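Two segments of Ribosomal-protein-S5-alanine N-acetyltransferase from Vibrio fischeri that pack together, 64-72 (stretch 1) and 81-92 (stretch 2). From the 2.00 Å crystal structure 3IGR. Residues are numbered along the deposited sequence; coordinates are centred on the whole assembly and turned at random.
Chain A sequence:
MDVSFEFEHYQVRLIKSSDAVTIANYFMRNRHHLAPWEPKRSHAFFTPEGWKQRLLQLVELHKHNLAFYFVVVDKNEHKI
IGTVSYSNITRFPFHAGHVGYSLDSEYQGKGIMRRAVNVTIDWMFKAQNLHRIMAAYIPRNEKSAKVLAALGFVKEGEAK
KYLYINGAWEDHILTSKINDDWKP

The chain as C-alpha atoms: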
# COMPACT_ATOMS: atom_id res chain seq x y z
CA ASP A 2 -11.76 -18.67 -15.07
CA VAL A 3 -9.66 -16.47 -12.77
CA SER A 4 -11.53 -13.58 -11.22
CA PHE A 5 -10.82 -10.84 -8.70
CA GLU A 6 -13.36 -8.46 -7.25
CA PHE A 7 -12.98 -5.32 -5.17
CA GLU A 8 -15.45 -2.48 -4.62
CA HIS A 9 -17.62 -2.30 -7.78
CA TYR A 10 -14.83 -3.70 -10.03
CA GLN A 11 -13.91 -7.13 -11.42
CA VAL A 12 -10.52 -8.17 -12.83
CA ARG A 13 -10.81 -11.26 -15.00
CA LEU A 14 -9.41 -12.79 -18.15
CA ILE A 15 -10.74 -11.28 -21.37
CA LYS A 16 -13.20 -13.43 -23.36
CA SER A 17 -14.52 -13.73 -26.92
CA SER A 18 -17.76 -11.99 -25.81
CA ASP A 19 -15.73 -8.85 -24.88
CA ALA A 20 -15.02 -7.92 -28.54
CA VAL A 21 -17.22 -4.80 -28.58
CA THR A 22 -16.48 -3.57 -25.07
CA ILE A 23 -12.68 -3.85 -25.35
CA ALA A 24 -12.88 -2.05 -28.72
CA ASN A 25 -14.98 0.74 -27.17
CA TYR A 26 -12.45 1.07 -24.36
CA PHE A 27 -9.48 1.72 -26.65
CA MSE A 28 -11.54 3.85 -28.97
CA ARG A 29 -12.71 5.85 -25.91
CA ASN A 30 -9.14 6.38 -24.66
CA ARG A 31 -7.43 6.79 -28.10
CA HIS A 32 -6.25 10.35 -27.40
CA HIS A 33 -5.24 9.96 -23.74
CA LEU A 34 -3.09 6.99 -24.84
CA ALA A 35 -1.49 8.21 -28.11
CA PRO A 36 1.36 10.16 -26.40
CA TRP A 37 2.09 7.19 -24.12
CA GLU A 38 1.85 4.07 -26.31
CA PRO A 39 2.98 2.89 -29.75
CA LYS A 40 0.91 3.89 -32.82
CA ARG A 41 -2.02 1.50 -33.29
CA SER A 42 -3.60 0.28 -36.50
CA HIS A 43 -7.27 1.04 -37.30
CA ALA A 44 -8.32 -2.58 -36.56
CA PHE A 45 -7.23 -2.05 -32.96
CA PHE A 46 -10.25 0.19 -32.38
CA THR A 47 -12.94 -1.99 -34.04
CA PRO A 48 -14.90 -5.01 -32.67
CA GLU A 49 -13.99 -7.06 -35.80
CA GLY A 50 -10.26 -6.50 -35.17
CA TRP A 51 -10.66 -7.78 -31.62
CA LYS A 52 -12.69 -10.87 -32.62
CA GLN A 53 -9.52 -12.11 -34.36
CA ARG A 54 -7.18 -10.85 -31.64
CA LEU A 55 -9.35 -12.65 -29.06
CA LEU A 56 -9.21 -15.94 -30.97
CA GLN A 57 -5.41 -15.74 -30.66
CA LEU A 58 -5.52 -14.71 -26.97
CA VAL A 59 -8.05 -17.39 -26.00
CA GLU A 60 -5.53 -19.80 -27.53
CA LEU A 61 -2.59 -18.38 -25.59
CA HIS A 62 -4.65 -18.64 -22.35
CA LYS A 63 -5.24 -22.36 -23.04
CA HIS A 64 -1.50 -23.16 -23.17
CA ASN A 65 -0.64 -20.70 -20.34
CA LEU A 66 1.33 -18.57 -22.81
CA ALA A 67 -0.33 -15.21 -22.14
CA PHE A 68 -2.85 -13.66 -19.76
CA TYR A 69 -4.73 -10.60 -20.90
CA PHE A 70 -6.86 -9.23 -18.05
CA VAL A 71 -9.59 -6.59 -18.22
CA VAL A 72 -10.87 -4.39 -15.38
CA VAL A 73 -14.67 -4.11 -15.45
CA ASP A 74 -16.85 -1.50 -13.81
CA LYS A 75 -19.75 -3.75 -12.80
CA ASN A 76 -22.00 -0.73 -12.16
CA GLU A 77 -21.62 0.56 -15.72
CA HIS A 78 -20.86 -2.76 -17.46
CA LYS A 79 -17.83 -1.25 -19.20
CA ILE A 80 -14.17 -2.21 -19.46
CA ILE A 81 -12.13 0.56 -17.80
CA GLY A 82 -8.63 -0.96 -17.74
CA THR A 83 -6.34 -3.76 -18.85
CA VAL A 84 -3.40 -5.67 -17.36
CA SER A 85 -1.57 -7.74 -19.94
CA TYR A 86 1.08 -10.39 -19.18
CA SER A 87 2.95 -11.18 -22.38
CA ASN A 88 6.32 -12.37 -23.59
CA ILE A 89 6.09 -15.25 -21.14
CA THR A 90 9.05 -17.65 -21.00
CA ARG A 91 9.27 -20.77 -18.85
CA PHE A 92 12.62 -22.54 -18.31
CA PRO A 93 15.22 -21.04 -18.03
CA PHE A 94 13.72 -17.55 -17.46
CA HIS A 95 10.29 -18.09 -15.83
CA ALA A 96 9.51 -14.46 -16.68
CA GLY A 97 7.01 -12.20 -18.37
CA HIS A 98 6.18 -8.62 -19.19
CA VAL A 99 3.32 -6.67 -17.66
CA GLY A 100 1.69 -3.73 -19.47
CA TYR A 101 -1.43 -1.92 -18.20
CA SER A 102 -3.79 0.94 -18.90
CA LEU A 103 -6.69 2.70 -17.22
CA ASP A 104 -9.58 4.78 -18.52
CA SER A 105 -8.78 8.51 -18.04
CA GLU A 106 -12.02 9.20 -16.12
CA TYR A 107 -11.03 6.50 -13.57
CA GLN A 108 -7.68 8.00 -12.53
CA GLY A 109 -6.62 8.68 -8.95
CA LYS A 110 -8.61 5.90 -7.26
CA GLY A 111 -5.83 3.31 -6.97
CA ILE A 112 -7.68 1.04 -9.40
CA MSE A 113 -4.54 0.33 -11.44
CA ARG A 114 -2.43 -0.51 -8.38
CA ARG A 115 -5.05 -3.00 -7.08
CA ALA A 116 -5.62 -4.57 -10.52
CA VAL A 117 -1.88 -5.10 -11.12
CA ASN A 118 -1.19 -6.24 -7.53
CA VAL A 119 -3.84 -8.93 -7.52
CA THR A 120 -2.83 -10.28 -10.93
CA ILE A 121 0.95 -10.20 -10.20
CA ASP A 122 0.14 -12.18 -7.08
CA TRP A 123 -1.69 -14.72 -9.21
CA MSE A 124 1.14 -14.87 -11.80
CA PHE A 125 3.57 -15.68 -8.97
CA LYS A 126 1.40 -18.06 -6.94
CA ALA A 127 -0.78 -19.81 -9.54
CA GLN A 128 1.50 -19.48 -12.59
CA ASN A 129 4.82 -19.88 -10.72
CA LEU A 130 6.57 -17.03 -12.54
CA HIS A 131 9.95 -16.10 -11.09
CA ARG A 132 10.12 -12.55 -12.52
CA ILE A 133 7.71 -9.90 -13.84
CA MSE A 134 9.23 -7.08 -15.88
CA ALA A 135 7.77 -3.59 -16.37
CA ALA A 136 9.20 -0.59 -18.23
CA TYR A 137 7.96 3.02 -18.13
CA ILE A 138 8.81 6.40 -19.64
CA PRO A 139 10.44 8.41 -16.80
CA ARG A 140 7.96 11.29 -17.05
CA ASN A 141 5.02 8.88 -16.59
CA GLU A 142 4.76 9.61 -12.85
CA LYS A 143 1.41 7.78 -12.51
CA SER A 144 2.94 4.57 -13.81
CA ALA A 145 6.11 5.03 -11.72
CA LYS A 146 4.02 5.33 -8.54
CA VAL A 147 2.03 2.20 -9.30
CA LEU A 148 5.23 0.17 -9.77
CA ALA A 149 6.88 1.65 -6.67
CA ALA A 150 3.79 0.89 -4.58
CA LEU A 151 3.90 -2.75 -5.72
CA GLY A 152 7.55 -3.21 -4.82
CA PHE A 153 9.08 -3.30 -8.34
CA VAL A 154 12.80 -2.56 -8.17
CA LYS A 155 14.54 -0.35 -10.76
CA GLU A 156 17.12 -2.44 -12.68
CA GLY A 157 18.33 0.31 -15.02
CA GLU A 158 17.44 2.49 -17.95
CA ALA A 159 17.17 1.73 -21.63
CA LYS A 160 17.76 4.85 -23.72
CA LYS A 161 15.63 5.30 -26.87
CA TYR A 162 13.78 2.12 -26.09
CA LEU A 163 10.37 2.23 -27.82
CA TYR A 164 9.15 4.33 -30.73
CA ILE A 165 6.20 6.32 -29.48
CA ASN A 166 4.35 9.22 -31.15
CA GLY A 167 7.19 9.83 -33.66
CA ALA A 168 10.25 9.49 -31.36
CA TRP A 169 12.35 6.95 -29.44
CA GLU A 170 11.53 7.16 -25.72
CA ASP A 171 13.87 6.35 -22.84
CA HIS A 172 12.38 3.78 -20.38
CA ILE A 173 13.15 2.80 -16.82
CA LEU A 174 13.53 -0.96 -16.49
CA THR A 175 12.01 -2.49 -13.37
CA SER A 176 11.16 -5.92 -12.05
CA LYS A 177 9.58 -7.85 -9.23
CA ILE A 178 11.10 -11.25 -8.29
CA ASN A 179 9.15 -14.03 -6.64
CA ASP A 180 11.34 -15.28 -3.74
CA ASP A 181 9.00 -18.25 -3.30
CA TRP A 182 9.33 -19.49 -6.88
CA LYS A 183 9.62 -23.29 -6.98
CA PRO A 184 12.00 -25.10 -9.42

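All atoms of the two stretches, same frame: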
# COMPACT_ATOMS: atom_id res chain seq x y z
N HIS A 64 -2.84 -22.61 -23.37
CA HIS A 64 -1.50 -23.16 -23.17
C HIS A 64 -0.64 -22.33 -22.19
O HIS A 64 0.59 -22.43 -22.19
CB HIS A 64 -0.78 -23.31 -24.51
N ASN A 65 -1.30 -21.54 -21.35
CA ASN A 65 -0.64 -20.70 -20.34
C ASN A 65 0.52 -19.85 -20.88
O ASN A 65 1.52 -19.62 -20.20
CB ASN A 65 -0.22 -21.56 -19.13
CG ASN A 65 -1.42 -22.14 -18.39
OD1 ASN A 65 -2.07 -21.46 -17.60
ND2 ASN A 65 -1.70 -23.40 -18.65
N LEU A 66 0.32 -19.35 -22.10
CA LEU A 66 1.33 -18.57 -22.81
C LEU A 66 1.16 -17.07 -22.68
O LEU A 66 2.08 -16.31 -22.97
CB LEU A 66 1.30 -18.94 -24.30
CG LEU A 66 2.20 -20.09 -24.75
CD1 LEU A 66 1.86 -20.52 -26.19
CD2 LEU A 66 3.68 -19.71 -24.63
N ALA A 67 -0.03 -16.64 -22.28
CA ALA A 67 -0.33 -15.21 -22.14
C ALA A 67 -1.62 -15.02 -21.36
O ALA A 67 -2.50 -15.87 -21.39
CB ALA A 67 -0.44 -14.54 -23.52
N PHE A 68 -1.72 -13.90 -20.65
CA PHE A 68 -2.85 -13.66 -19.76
C PHE A 68 -3.22 -12.19 -19.91
O PHE A 68 -2.51 -11.28 -19.45
CB PHE A 68 -2.50 -14.04 -18.31
CG PHE A 68 -1.99 -15.46 -18.17
CD1 PHE A 68 -2.88 -16.53 -18.05
CD2 PHE A 68 -0.63 -15.74 -18.22
CE1 PHE A 68 -2.42 -17.84 -17.95
CE2 PHE A 68 -0.15 -17.06 -18.12
CZ PHE A 68 -1.04 -18.10 -17.99
N TYR A 69 -4.31 -11.95 -20.64
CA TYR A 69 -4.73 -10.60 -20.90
C TYR A 69 -5.94 -10.35 -20.01
O TYR A 69 -7.00 -10.92 -20.24
CB TYR A 69 -5.06 -10.42 -22.38
CG TYR A 69 -5.21 -8.98 -22.80
CD1 TYR A 69 -4.28 -8.38 -23.64
CD2 TYR A 69 -6.30 -8.21 -22.34
CE1 TYR A 69 -4.42 -7.06 -24.03
CE2 TYR A 69 -6.44 -6.89 -22.73
CZ TYR A 69 -5.51 -6.32 -23.58
OH TYR A 69 -5.63 -5.00 -23.97
N PHE A 70 -5.76 -9.54 -18.97
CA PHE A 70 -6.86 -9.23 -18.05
C PHE A 70 -7.55 -7.92 -18.41
O PHE A 70 -6.89 -6.96 -18.85
CB PHE A 70 -6.36 -9.08 -16.63
CG PHE A 70 -5.90 -10.36 -16.00
CD1 PHE A 70 -6.78 -11.12 -15.22
CD2 PHE A 70 -4.57 -10.77 -16.13
CE1 PHE A 70 -6.35 -12.29 -14.59
CE2 PHE A 70 -4.13 -11.95 -15.53
CZ PHE A 70 -5.02 -12.71 -14.75
N VAL A 71 -8.85 -7.86 -18.17
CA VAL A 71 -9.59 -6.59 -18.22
C VAL A 71 -10.12 -6.20 -16.82
O VAL A 71 -10.37 -7.07 -15.97
CB VAL A 71 -10.75 -6.60 -19.25
CG1 VAL A 71 -10.19 -6.63 -20.68
CG2 VAL A 71 -11.73 -7.75 -19.01
N VAL A 72 -10.25 -4.90 -16.60
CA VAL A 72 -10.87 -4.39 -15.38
C VAL A 72 -12.27 -3.90 -15.78
O VAL A 72 -12.42 -3.07 -16.68
CB VAL A 72 -10.08 -3.23 -14.77
CG1 VAL A 72 -10.77 -2.77 -13.47
CG2 VAL A 72 -8.62 -3.61 -14.51
N ILE A 81 -12.75 -0.71 -18.17
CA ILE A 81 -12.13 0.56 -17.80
C ILE A 81 -10.62 0.43 -17.58
O ILE A 81 -9.98 1.36 -17.10
CB ILE A 81 -12.78 1.17 -16.54
CG1 ILE A 81 -12.59 0.23 -15.34
CG2 ILE A 81 -14.26 1.46 -16.83
CD1 ILE A 81 -12.11 0.89 -14.07
N GLY A 82 -10.06 -0.72 -17.94
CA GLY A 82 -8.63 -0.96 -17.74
C GLY A 82 -8.22 -2.32 -18.25
O GLY A 82 -9.07 -3.17 -18.51
N THR A 83 -6.90 -2.51 -18.38
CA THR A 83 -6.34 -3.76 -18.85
C THR A 83 -5.04 -4.02 -18.08
O THR A 83 -4.37 -3.08 -17.65
CB THR A 83 -5.98 -3.72 -20.38
OG1 THR A 83 -5.02 -2.69 -20.60
CG2 THR A 83 -7.22 -3.46 -21.26
N VAL A 84 -4.71 -5.28 -17.90
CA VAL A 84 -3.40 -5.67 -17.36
C VAL A 84 -3.01 -6.86 -18.19
O VAL A 84 -3.69 -7.88 -18.16
CB VAL A 84 -3.43 -6.03 -15.83
CG1 VAL A 84 -2.02 -6.31 -15.32
CG2 VAL A 84 -4.04 -4.89 -14.99
N SER A 85 -1.93 -6.72 -18.96
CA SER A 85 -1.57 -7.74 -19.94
C SER A 85 -0.22 -8.34 -19.60
O SER A 85 0.77 -7.62 -19.52
CB SER A 85 -1.52 -7.14 -21.34
OG SER A 85 -1.00 -8.09 -22.26
N TYR A 86 -0.18 -9.66 -19.40
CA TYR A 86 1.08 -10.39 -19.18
C TYR A 86 1.41 -11.09 -20.49
O TYR A 86 0.65 -11.94 -20.96
CB TYR A 86 0.97 -11.37 -18.02
CG TYR A 86 0.67 -10.67 -16.72
CD1 TYR A 86 1.71 -10.18 -15.93
CD2 TYR A 86 -0.65 -10.42 -16.32
CE1 TYR A 86 1.44 -9.51 -14.74
CE2 TYR A 86 -0.92 -9.74 -15.14
CZ TYR A 86 0.13 -9.29 -14.36
OH TYR A 86 -0.11 -8.59 -13.21
N SER A 87 2.54 -10.70 -21.08
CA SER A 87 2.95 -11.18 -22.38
C SER A 87 4.43 -11.51 -22.37
O SER A 87 5.13 -11.23 -21.39
CB SER A 87 2.71 -10.08 -23.42
OG SER A 87 3.52 -8.96 -23.11
N ASN A 88 4.91 -12.09 -23.47
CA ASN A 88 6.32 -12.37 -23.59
C ASN A 88 6.70 -13.33 -22.47
O ASN A 88 7.72 -13.17 -21.81
CB ASN A 88 7.07 -11.05 -23.39
CG ASN A 88 8.05 -10.77 -24.45
OD1 ASN A 88 7.77 -9.96 -25.35
ND2 ASN A 88 9.20 -11.42 -24.38
N ILE A 89 5.85 -14.32 -22.22
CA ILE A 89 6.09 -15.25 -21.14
C ILE A 89 7.06 -16.35 -21.58
O ILE A 89 6.88 -16.96 -22.63
CB ILE A 89 4.78 -15.83 -20.62
CG1 ILE A 89 3.97 -14.72 -19.92
CG2 ILE A 89 5.03 -17.02 -19.70
CD1 ILE A 89 2.59 -15.18 -19.44
N THR A 90 8.11 -16.57 -20.77
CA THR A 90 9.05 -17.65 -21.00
C THR A 90 9.10 -18.52 -19.75
O THR A 90 9.08 -18.01 -18.64
CB THR A 90 10.46 -17.10 -21.31
OG1 THR A 90 10.38 -16.19 -22.40
CG2 THR A 90 11.45 -18.21 -21.67
N ARG A 91 9.15 -19.84 -19.95
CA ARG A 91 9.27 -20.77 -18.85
C ARG A 91 10.76 -21.03 -18.71
O ARG A 91 11.54 -20.08 -18.81
CB ARG A 91 8.42 -22.02 -19.12
CG ARG A 91 6.95 -21.68 -19.34
CD ARG A 91 6.40 -20.94 -18.10
NE ARG A 91 4.99 -20.57 -18.26
CZ ARG A 91 4.16 -20.28 -17.26
NH1 ARG A 91 4.56 -20.31 -15.99
NH2 ARG A 91 2.89 -19.97 -17.54
N PHE A 92 11.18 -22.27 -18.44
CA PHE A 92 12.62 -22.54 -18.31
C PHE A 92 13.34 -21.90 -19.51
O PHE A 92 12.89 -22.06 -20.63
CB PHE A 92 12.91 -24.05 -18.24
CG PHE A 92 14.38 -24.38 -18.24
CD1 PHE A 92 15.12 -24.35 -17.06
CD2 PHE A 92 15.04 -24.68 -19.44
CE1 PHE A 92 16.51 -24.64 -17.06
CE2 PHE A 92 16.42 -24.98 -19.45
CZ PHE A 92 17.16 -24.95 -18.26
O HOH W 1 3.86 -14.88 -24.21

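Past the Phe68-Tyr86 pair the regular antiparallel pairing gives way, and at Asn88 the second stretch turns a corner; there a water and an arginine link the two chain segments. Asn88 adopts positive phi and psi (62°/42°), and water 1 donates to Leu66 O (2.6 Å) and accepts from Ile89 N (2.9 Å), bridging backbones whose CA atoms at Leu66 and Ile89 lie 6.0 Å apart. Farther along, the side chain of Arg91, with chi1 and chi2 both m, reaches back so that its NH2 donates to Asn65 O at 3.0 Å, with the carbonyl oxygen near the guanidinium plane.

Before the corner, the two strands run antiparallel, with 159° between their directions. Phe68 and Tyr86 exchange two hydrogen bonds, Phe68 N to Tyr86 O (3.1 Å) and Tyr86 N to Phe68 O (2.8 Å). Phe70 and Val84 repeat the pattern, with Phe70 N to Val84 O at 2.8 Å and Val84 N to Phe70 O at 2.9 Å. At the other end, Val72 N donates to Gly82 O and Val72 O accepts from Ile81 N, each at 2.8 Å.

The contact buries 734 Å², both sides summed. Phe68, Phe70, Val72, Val84 and Tyr86 share one buried face, which suits their bulky, largely apolar side chains; Phe70 CE2 packs 3.9 Å from Tyr86 CD2. Ile89 points toward the first stretch and extends the packing past the corner, its CD1 3.5 Å from Phe68 CD2 at the edge of the phenyl ring. Gly82 has no side chain; an ideal CB there would sit tightly, 3.3 Å from Val72 CG2.

Tyr69, Val71, Thr83 and Ser85 occupy the other face, where Tyr69 and Ser85, partly exposed, can carry hydroxyls. Tyr69 OH lies 3.5 Å from Thr83 CG2, and Tyr69 CD1 3.6 Å from Ser85 OG.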